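Local coordinates for protein lipase aflb (PDB 6IDY) that probably hydrolyses ester bonds of lipids, as a fungal lipase of the alpha/beta-hydrolase fold with a bound calcium ion, at residues 79-83 with 274-278; 136-142 with 210-214; 159-165 with 189-195. The contacts are given in a common frame with arbitrary orientation. Residue numbers count along the deposited sequence, not the author numbering.

Contact 1: residues 79-83 with 274-278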
loop_
_atom_site.group_PDB
_atom_site.type_symbol
_atom_site.label_atom_id
_atom_site.label_comp_id
_atom_site.label_asym_id
_atom_site.label_seq_id
_atom_site.Cartn_x
_atom_site.Cartn_y
_atom_site.Cartn_z
ATOM N N PRO A 79 6.883 1.274 17.621
ATOM C CA PRO A 79 7.989 2.114 17.121
ATOM C C PRO A 79 7.534 3.036 15.985
ATOM O O PRO A 79 6.369 2.986 15.578
ATOM C CB PRO A 79 8.979 1.071 16.595
ATOM C CG PRO A 79 8.086 -0.039 16.080
ATOM C CD PRO A 79 6.964 -0.104 17.083
ATOM N N ASP A 80 8.446 3.869 15.461
ATOM C CA ASP A 80 8.135 4.676 14.284
ATOM C C ASP A 80 8.743 3.938 13.078
ATOM O O ASP A 80 9.278 2.839 13.264
ATOM C CB ASP A 80 8.630 6.129 14.425
ATOM C CG ASP A 80 10.122 6.353 14.617
ATOM O OD1 ASP A 80 10.888 5.361 14.592
ATOM O OD2 ASP A 80 10.527 7.521 14.777
ATOM N N PHE A 81 8.660 4.509 11.864
ATOM C CA PHE A 81 9.184 3.883 10.652
ATOM C C PHE A 81 10.671 3.527 10.742
ATOM O O PHE A 81 11.031 2.385 10.445
ATOM C CB PHE A 81 8.899 4.741 9.399
ATOM C CG PHE A 81 9.624 4.296 8.141
ATOM C CD1 PHE A 81 9.301 3.092 7.520
ATOM C CD2 PHE A 81 10.603 5.096 7.563
ATOM C CE1 PHE A 81 9.955 2.693 6.352
ATOM C CE2 PHE A 81 11.254 4.697 6.392
ATOM C CZ PHE A 81 10.929 3.498 5.799
ATOM N N LEU A 82 11.520 4.499 11.145
ATOM C CA LEU A 82 12.964 4.310 11.244
ATOM C C LEU A 82 13.358 3.239 12.275
ATOM O O LEU A 82 14.215 2.404 11.973
ATOM C CB LEU A 82 13.711 5.645 11.492
ATOM C CG LEU A 82 13.596 6.734 10.402
ATOM C CD1 LEU A 82 14.262 8.029 10.857
ATOM C CD2 LEU A 82 14.213 6.281 9.078
ATOM N N LYS A 83 12.707 3.233 13.463
ATOM C CA LYS A 83 12.989 2.231 14.496
ATOM C C LYS A 83 12.572 0.850 14.024
ATOM O O LYS A 83 13.357 -0.086 14.148
ATOM C CB LYS A 83 12.341 2.575 15.850
ATOM C CG LYS A 83 12.756 1.606 16.961
ATOM C CD LYS A 83 12.149 1.954 18.308
ATOM C CE LYS A 83 12.494 0.904 19.338
ATOM N NZ LYS A 83 11.882 1.196 20.661
ATOM N N PRO A 274 5.905 12.656 7.863
ATOM C CA PRO A 274 5.628 11.226 8.111
ATOM C C PRO A 274 6.714 10.348 7.463
ATOM O O PRO A 274 7.400 10.801 6.535
ATOM C CB PRO A 274 4.302 11.011 7.384
ATOM C CG PRO A 274 3.656 12.363 7.370
ATOM C CD PRO A 274 4.792 13.293 7.134
ATOM N N TRP A 275 6.877 9.103 7.959
ATOM C CA TRP A 275 7.887 8.129 7.512
ATOM C C TRP A 275 9.306 8.544 7.913
ATOM O O TRP A 275 9.804 8.077 8.931
ATOM C CB TRP A 275 7.811 7.837 5.991
ATOM C CG TRP A 275 6.535 7.193 5.543
ATOM C CD1 TRP A 275 5.321 7.794 5.376
ATOM C CD2 TRP A 275 6.364 5.824 5.156
ATOM N NE1 TRP A 275 4.401 6.880 4.920
ATOM C CE2 TRP A 275 5.018 5.664 4.764
ATOM C CE3 TRP A 275 7.223 4.715 5.094
ATOM C CZ2 TRP A 275 4.498 4.426 4.369
ATOM C CZ3 TRP A 275 6.713 3.497 4.669
ATOM C CH2 TRP A 275 5.370 3.365 4.293
ATOM N N LEU A 276 9.950 9.422 7.114
ATOM C CA LEU A 276 11.338 9.862 7.285
ATOM C C LEU A 276 11.598 10.669 8.562
ATOM O O LEU A 276 12.709 10.607 9.090
ATOM C CB LEU A 276 11.817 10.633 6.034
ATOM C CG LEU A 276 13.327 10.939 5.924
ATOM C CD1 LEU A 276 14.169 9.663 5.953
ATOM C CD2 LEU A 276 13.630 11.749 4.682
ATOM N N ALA A 277 10.593 11.406 9.070
ATOM C CA ALA A 277 10.719 12.216 10.294
ATOM C C ALA A 277 11.867 13.240 10.189
ATOM O O ALA A 277 12.621 13.458 11.135
ATOM C CB ALA A 277 10.864 11.326 11.533
ATOM N N ALA A 278 11.964 13.887 9.024
ATOM C CA ALA A 278 12.991 14.883 8.730
ATOM C C ALA A 278 12.362 16.189 8.213
ATOM O O ALA A 278 11.137 16.279 8.076
ATOM C CB ALA A 278 13.962 14.314 7.700
HETATM O O HOH W 1 10.415 7.399 11.475
#
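A turn can meet the start of a helix without a single direct hydrogen bond, through aromatic packing and one bridging water. W275 and F81 lose the most surface here. The edge of the indole's six-membered ring points at the face of the phenyl in a T-shaped pair, with centroids 5.0 Å apart, planes at 63° and W275 CE3 3.6 Å from F81 CD1. The backbone of W275 takes part too, its O lying 3.4 Å from F81 CD2. That carbonyl is turned out by a classic gamma turn centred on W275, whose phi is positive; the closing bond from L276 N to P274 O is weak. The turn belongs to an excursion after strand 253-259 of the alpha/beta-hydrolase sheet, enclosed by the disulfide C273-C281. Opposite it begins helix 81-90, with D80 as N-cap: D80 OD1 accepts from K83 N at 3.0 Å. A water spans the gap, accepting from L82 N (3.1 Å from its O) and donating to W275 O (2.7 Å). L82, the third main contributor, brings CD1 to 3.5 Å from L276 O, while L415 and L419 of helix 414-424 pack against F81 and L82 respectively.

Contact 2: residues 136-142 with 210-214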
loop_
_atom_site.group_PDB
_atom_site.type_symbol
_atom_site.label_atom_id
_atom_site.label_comp_id
_atom_site.label_asym_id
_atom_site.label_seq_id
_atom_site.Cartn_x
_atom_site.Cartn_y
_atom_site.Cartn_z
ATOM N N TYR A 136 -5.691 14.794 -17.520
ATOM C CA TYR A 136 -4.480 14.073 -17.175
ATOM C C TYR A 136 -3.297 14.979 -17.466
ATOM O O TYR A 136 -3.278 15.665 -18.498
ATOM C CB TYR A 136 -4.346 12.782 -17.995
ATOM C CG TYR A 136 -5.233 11.635 -17.557
ATOM C CD1 TYR A 136 -4.952 10.913 -16.400
ATOM C CD2 TYR A 136 -6.284 11.198 -18.358
ATOM C CE1 TYR A 136 -5.724 9.813 -16.027
ATOM C CE2 TYR A 136 -7.057 10.094 -18.002
ATOM C CZ TYR A 136 -6.782 9.413 -16.827
ATOM O OH TYR A 136 -7.556 8.337 -16.469
ATOM N N SER A 137 -2.311 14.992 -16.566
ATOM C CA SER A 137 -1.092 15.775 -16.780
ATOM C C SER A 137 -0.016 14.835 -17.322
ATOM O O SER A 137 0.934 15.292 -17.960
ATOM C CB SER A 137 -0.638 16.454 -15.490
ATOM O OG SER A 137 -0.211 15.512 -14.518
ATOM N N VAL A 138 -0.192 13.517 -17.084
ATOM C CA VAL A 138 0.720 12.444 -17.506
ATOM C C VAL A 138 0.282 11.915 -18.881
ATOM O O VAL A 138 -0.917 11.764 -19.124
ATOM C CB VAL A 138 0.786 11.298 -16.445
ATOM C CG1 VAL A 138 1.787 10.218 -16.844
ATOM C CG2 VAL A 138 1.127 11.839 -15.064
ATOM N N ALA A 139 1.254 11.609 -19.763
ATOM C CA ALA A 139 0.989 11.052 -21.095
ATOM C C ALA A 139 0.391 9.638 -20.963
ATOM O O ALA A 139 0.707 8.922 -20.004
ATOM C CB ALA A 139 2.280 11.004 -21.905
ATOM N N GLU A 140 -0.481 9.251 -21.918
ATOM C CA GLU A 140 -1.151 7.945 -21.929
ATOM C C GLU A 140 -0.167 6.762 -21.914
ATOM O O GLU A 140 -0.387 5.804 -21.171
ATOM C CB GLU A 140 -2.139 7.837 -23.104
ATOM C CG GLU A 140 -2.940 6.542 -23.129
ATOM C CD GLU A 140 -4.043 6.427 -24.165
ATOM O OE1 GLU A 140 -3.962 7.106 -25.215
ATOM O OE2 GLU A 140 -4.994 5.649 -23.923
ATOM N N ASN A 141 0.915 6.844 -22.710
ATOM C CA ASN A 141 1.924 5.789 -22.795
ATOM C C ASN A 141 2.591 5.515 -21.444
ATOM O O ASN A 141 2.786 4.353 -21.105
ATOM C CB ASN A 141 2.949 6.060 -23.916
ATOM C CG ASN A 141 3.925 7.200 -23.695
ATOM O OD1 ASN A 141 3.709 8.122 -22.899
ATOM N ND2 ASN A 141 5.036 7.159 -24.416
ATOM N N ALA A 142 2.882 6.572 -20.663
ATOM C CA ALA A 142 3.470 6.468 -19.326
ATOM C C ALA A 142 2.462 5.879 -18.322
ATOM O O ALA A 142 2.843 5.046 -17.503
ATOM C CB ALA A 142 3.949 7.837 -18.852
ATOM N N GLU A 210 -3.402 9.718 -10.864
ATOM C CA GLU A 210 -3.673 9.642 -12.304
ATOM C C GLU A 210 -3.442 8.228 -12.816
ATOM O O GLU A 210 -4.192 7.753 -13.671
ATOM C CB GLU A 210 -2.785 10.618 -13.082
ATOM C CG GLU A 210 -3.157 12.071 -12.860
ATOM C CD GLU A 210 -2.549 13.029 -13.858
ATOM O OE1 GLU A 210 -2.285 12.616 -15.010
ATOM O OE2 GLU A 210 -2.348 14.207 -13.494
ATOM N N TYR A 211 -2.407 7.553 -12.275
ATOM C CA TYR A 211 -2.078 6.179 -12.627
ATOM C C TYR A 211 -3.185 5.227 -12.198
ATOM O O TYR A 211 -3.471 4.290 -12.928
ATOM C CB TYR A 211 -0.717 5.773 -12.043
ATOM C CG TYR A 211 0.433 6.521 -12.681
ATOM C CD1 TYR A 211 1.061 6.032 -13.821
ATOM C CD2 TYR A 211 0.869 7.740 -12.168
ATOM C CE1 TYR A 211 2.104 6.728 -14.431
ATOM C CE2 TYR A 211 1.906 8.451 -12.772
ATOM C CZ TYR A 211 2.527 7.935 -13.897
ATOM O OH TYR A 211 3.573 8.605 -14.473
ATOM N N VAL A 212 -3.826 5.491 -11.039
ATOM C CA VAL A 212 -4.946 4.699 -10.523
ATOM C C VAL A 212 -6.181 4.937 -11.401
ATOM O O VAL A 212 -6.805 3.967 -11.828
ATOM C CB VAL A 212 -5.248 4.945 -9.017
ATOM C CG1 VAL A 212 -6.448 4.118 -8.553
ATOM C CG2 VAL A 212 -4.034 4.638 -8.157
ATOM N N ALA A 213 -6.524 6.218 -11.667
ATOM C CA ALA A 213 -7.673 6.597 -12.508
ATOM C C ALA A 213 -7.547 5.973 -13.892
ATOM O O ALA A 213 -8.504 5.359 -14.366
ATOM C CB ALA A 213 -7.774 8.112 -12.626
ATOM N N TYR A 214 -6.348 6.069 -14.515
ATOM C CA TYR A 214 -6.153 5.453 -15.822
ATOM C C TYR A 214 -6.229 3.935 -15.749
ATOM O O TYR A 214 -6.892 3.345 -16.599
ATOM C CB TYR A 214 -4.870 5.929 -16.529
ATOM C CG TYR A 214 -4.777 5.420 -17.951
ATOM C CD1 TYR A 214 -5.428 6.075 -18.992
ATOM C CD2 TYR A 214 -4.064 4.262 -18.252
ATOM C CE1 TYR A 214 -5.359 5.599 -20.300
ATOM C CE2 TYR A 214 -3.998 3.770 -19.552
ATOM C CZ TYR A 214 -4.645 4.443 -20.575
ATOM O OH TYR A 214 -4.581 3.955 -21.859
#
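A single carboxylate can bind several backbone NH groups at once, and E210 does so here. Its OE1 accepts from S137 N (2.8 Å) and V138 N (3.1 Å), while its OE2 takes the hydroxyl of S137 OG at 2.7 Å and shares S137 N at 3.2 Å. Two consecutive amides and a serine hydroxyl thus converge on one side chain, in the loop just before helix 140-145. One helical turn further on, Y214 OH donates to E140 OE2 at 2.7 Å, so a second acidic group, this time from the loop-and-helix segment, completes the polar set; E140 OE2 also forms a long, weak ion pair with R144. E210 and Y214 can both address the same segment because they stand four residues apart on helix 205-223, which in the alpha/beta-hydrolase fold leads into the strand before the nucleophile elbow. V212, between them, faces helix 235-245 instead. Apolar packing fills the space between the polar bonds. The ring of Y136 packs against the helix, with CE1 4.3 Å from A213 CB and CZ 4.0 Å from Y214 CB, and it also meets the rings of W246 and Y126. V138 CG1 rests 3.8 Å from Y211 CZ. Two oxygens also sit at ring edges: E210 OE1 lies 3.5 Å from Y136 CD1, near the plane of that ring, and A142 O lies 3.6 Å from Y211 CE1.

Contact 3: residues 159-165 with 189-195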
loop_
_atom_site.group_PDB
_atom_site.type_symbol
_atom_site.label_atom_id
_atom_site.label_comp_id
_atom_site.label_asym_id
_atom_site.label_seq_id
_atom_site.Cartn_x
_atom_site.Cartn_y
_atom_site.Cartn_z
ATOM N N GLY A 159 -14.837 -15.551 -15.678
ATOM C CA GLY A 159 -15.617 -15.389 -14.452
ATOM C C GLY A 159 -14.801 -14.861 -13.282
ATOM O O GLY A 159 -15.255 -14.900 -12.133
ATOM N N LYS A 160 -13.583 -14.362 -13.565
ATOM C CA LYS A 160 -12.685 -13.814 -12.552
ATOM C C LYS A 160 -12.712 -12.303 -12.649
ATOM O O LYS A 160 -12.476 -11.744 -13.720
ATOM C CB LYS A 160 -11.249 -14.353 -12.703
ATOM C CG LYS A 160 -11.159 -15.880 -12.718
ATOM C CD LYS A 160 -9.840 -16.394 -12.175
ATOM C CE LYS A 160 -8.726 -16.484 -13.190
ATOM N NZ LYS A 160 -7.495 -17.074 -12.600
ATOM N N LYS A 161 -13.051 -11.647 -11.541
ATOM C CA LYS A 161 -13.131 -10.195 -11.470
ATOM C C LYS A 161 -11.719 -9.584 -11.498
ATOM O O LYS A 161 -10.891 -9.959 -10.671
ATOM C CB LYS A 161 -13.882 -9.776 -10.186
ATOM C CG LYS A 161 -14.169 -8.276 -10.038
ATOM C CD LYS A 161 -15.297 -7.837 -10.945
ATOM C CE LYS A 161 -16.141 -6.778 -10.306
ATOM N NZ LYS A 161 -17.277 -7.365 -9.541
ATOM N N PRO A 162 -11.416 -8.654 -12.434
ATOM C CA PRO A 162 -10.092 -8.016 -12.422
ATOM C C PRO A 162 -9.905 -7.183 -11.154
ATOM O O PRO A 162 -10.813 -6.460 -10.756
ATOM C CB PRO A 162 -10.103 -7.147 -13.688
ATOM C CG PRO A 162 -11.234 -7.700 -14.542
ATOM C CD PRO A 162 -12.254 -8.118 -13.529
ATOM N N VAL A 163 -8.764 -7.351 -10.478
ATOM C CA VAL A 163 -8.451 -6.640 -9.236
ATOM C C VAL A 163 -7.146 -5.859 -9.420
ATOM O O VAL A 163 -6.096 -6.451 -9.687
ATOM C CB VAL A 163 -8.434 -7.562 -7.977
ATOM C CG1 VAL A 163 -8.066 -6.779 -6.717
ATOM C CG2 VAL A 163 -9.774 -8.266 -7.785
ATOM N N ILE A 164 -7.228 -4.530 -9.285
ATOM C CA ILE A 164 -6.071 -3.653 -9.416
ATOM C C ILE A 164 -5.425 -3.499 -8.053
ATOM O O ILE A 164 -6.058 -2.993 -7.125
ATOM C CB ILE A 164 -6.434 -2.277 -10.050
ATOM C CG1 ILE A 164 -7.136 -2.472 -11.420
ATOM C CG2 ILE A 164 -5.179 -1.391 -10.178
ATOM C CD1 ILE A 164 -7.961 -1.322 -11.861
ATOM N N LEU A 165 -4.161 -3.930 -7.945
ATOM C CA LEU A 165 -3.382 -3.829 -6.719
ATOM C C LEU A 165 -2.595 -2.529 -6.742
ATOM O O LEU A 165 -1.716 -2.350 -7.585
ATOM C CB LEU A 165 -2.465 -5.047 -6.539
ATOM C CG LEU A 165 -3.118 -6.434 -6.602
ATOM C CD1 LEU A 165 -2.063 -7.519 -6.506
ATOM C CD2 LEU A 165 -4.189 -6.614 -5.511
ATOM N N ASP A 189 -12.454 -15.155 -6.660
ATOM C CA ASP A 189 -12.543 -15.211 -8.121
ATOM C C ASP A 189 -12.057 -13.834 -8.608
ATOM O O ASP A 189 -12.826 -12.994 -9.091
ATOM C CB ASP A 189 -13.977 -15.548 -8.573
ATOM C CG ASP A 189 -14.454 -16.935 -8.156
ATOM O OD1 ASP A 189 -13.655 -17.893 -8.241
ATOM O OD2 ASP A 189 -15.626 -17.058 -7.743
ATOM N N ALA A 190 -10.752 -13.607 -8.392
ATOM C CA ALA A 190 -10.028 -12.374 -8.639
ATOM C C ALA A 190 -8.860 -12.594 -9.599
ATOM O O ALA A 190 -8.121 -13.573 -9.477
ATOM C CB ALA A 190 -9.515 -11.830 -7.316
ATOM N N ASP A 191 -8.691 -11.665 -10.539
ATOM C CA ASP A 191 -7.636 -11.688 -11.550
ATOM C C ASP A 191 -6.790 -10.440 -11.335
ATOM O O ASP A 191 -7.149 -9.350 -11.784
ATOM C CB ASP A 191 -8.264 -11.702 -12.952
ATOM C CG ASP A 191 -7.517 -12.541 -13.963
ATOM O OD1 ASP A 191 -6.309 -12.810 -13.743
ATOM O OD2 ASP A 191 -8.130 -12.924 -14.970
ATOM N N VAL A 192 -5.688 -10.598 -10.604
ATOM C CA VAL A 192 -4.841 -9.484 -10.195
ATOM C C VAL A 192 -3.994 -8.874 -11.319
ATOM O O VAL A 192 -3.499 -9.561 -12.214
ATOM C CB VAL A 192 -3.953 -9.808 -8.959
ATOM C CG1 VAL A 192 -4.804 -10.152 -7.732
ATOM C CG2 VAL A 192 -2.925 -10.908 -9.250
ATOM N N VAL A 193 -3.848 -7.553 -11.235
ATOM C CA VAL A 193 -2.947 -6.718 -12.023
ATOM C C VAL A 193 -2.342 -5.775 -10.989
ATOM O O VAL A 193 -2.982 -5.511 -9.966
ATOM C CB VAL A 193 -3.584 -5.956 -13.228
ATOM C CG1 VAL A 193 -4.061 -6.914 -14.311
ATOM C CG2 VAL A 193 -4.700 -5.010 -12.794
ATOM N N TRP A 194 -1.121 -5.310 -11.200
ATOM C CA TRP A 194 -0.593 -4.361 -10.222
ATOM C C TRP A 194 -0.040 -3.120 -10.894
ATOM O O TRP A 194 0.415 -3.151 -12.035
ATOM C CB TRP A 194 0.380 -4.981 -9.213
ATOM C CG TRP A 194 1.483 -5.796 -9.801
ATOM C CD1 TRP A 194 2.714 -5.351 -10.182
ATOM C CD2 TRP A 194 1.503 -7.223 -9.952
ATOM N NE1 TRP A 194 3.482 -6.407 -10.620
ATOM C CE2 TRP A 194 2.766 -7.570 -10.481
ATOM C CE3 TRP A 194 0.558 -8.241 -9.734
ATOM C CZ2 TRP A 194 3.121 -8.898 -10.767
ATOM C CZ3 TRP A 194 0.902 -9.549 -10.029
ATOM C CH2 TRP A 194 2.169 -9.868 -10.543
ATOM N N LEU A 195 -0.155 -2.007 -10.191
ATOM C CA LEU A 195 0.246 -0.719 -10.703
ATOM C C LEU A 195 1.573 -0.281 -10.115
ATOM O O LEU A 195 1.650 0.040 -8.937
ATOM C CB LEU A 195 -0.878 0.279 -10.405
ATOM C CG LEU A 195 -0.752 1.688 -10.939
ATOM C CD1 LEU A 195 -0.893 1.725 -12.465
ATOM C CD2 LEU A 195 -1.802 2.556 -10.303
#
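Parallel strands bond in a staggered pattern, each bonding residue using its N and O on flanking partners. The pattern opens at D189, whose O accepts from K161 N at 2.8 Å. A190 sets its CB 3.6 Å from V163 CG2, and its CA makes a CA-H...O contact of 3.3 Å with K161 O. D191 bonds through both backbone groups, with N to K161 O at 2.8 Å and O from V163 N at 2.9 Å; its carboxylate OD2 accepts from the backbone of G154. These strands are the two arms of a beta-alpha-beta crossover through helix 173-178, within the central sheet of the alpha/beta-hydrolase fold, and the N-to-C directions of the two short segments differ by 32°, the twist of the sheet. V192 faces the same way as A190, its CB 3.9 Å from L165 CD1. V193 repeats the paired hydrogen bonds of D191, its N reaching V163 O (2.9 Å) and its O receiving L165 N (2.8 Å), while its CG2 meets I164 CG1 at 3.8 Å on the face that also carries P162. W194 places CB 3.9 Å from L165 CB and sends NE1 to the carbonyl of L110. At L195, N donates to L165 O at 3.1 Å.

In the fold
Contacts 2 and 3 belong to the alpha/beta-hydrolase core, whereas contact 1 lies beyond it. Along the chain they nest: contact 3 lies inside the loop closed by contact 2, and both lie inside that of contact 1. The centres of contacts 2 and 3 are 19 Å apart; strand 190-195 precedes helix 205-223, and L195 CD2 packs 3.6 Å from Y211 C and from V212 N, joining sheet and covering helix. The centre of contact 1 is about 30 Å from that of contact 2 and 32 Å from that of contact 3; it joins helix 81-90, which precedes all the strands, to the loop before helix 283-287, so segments 191 residues apart meet away from the sheet.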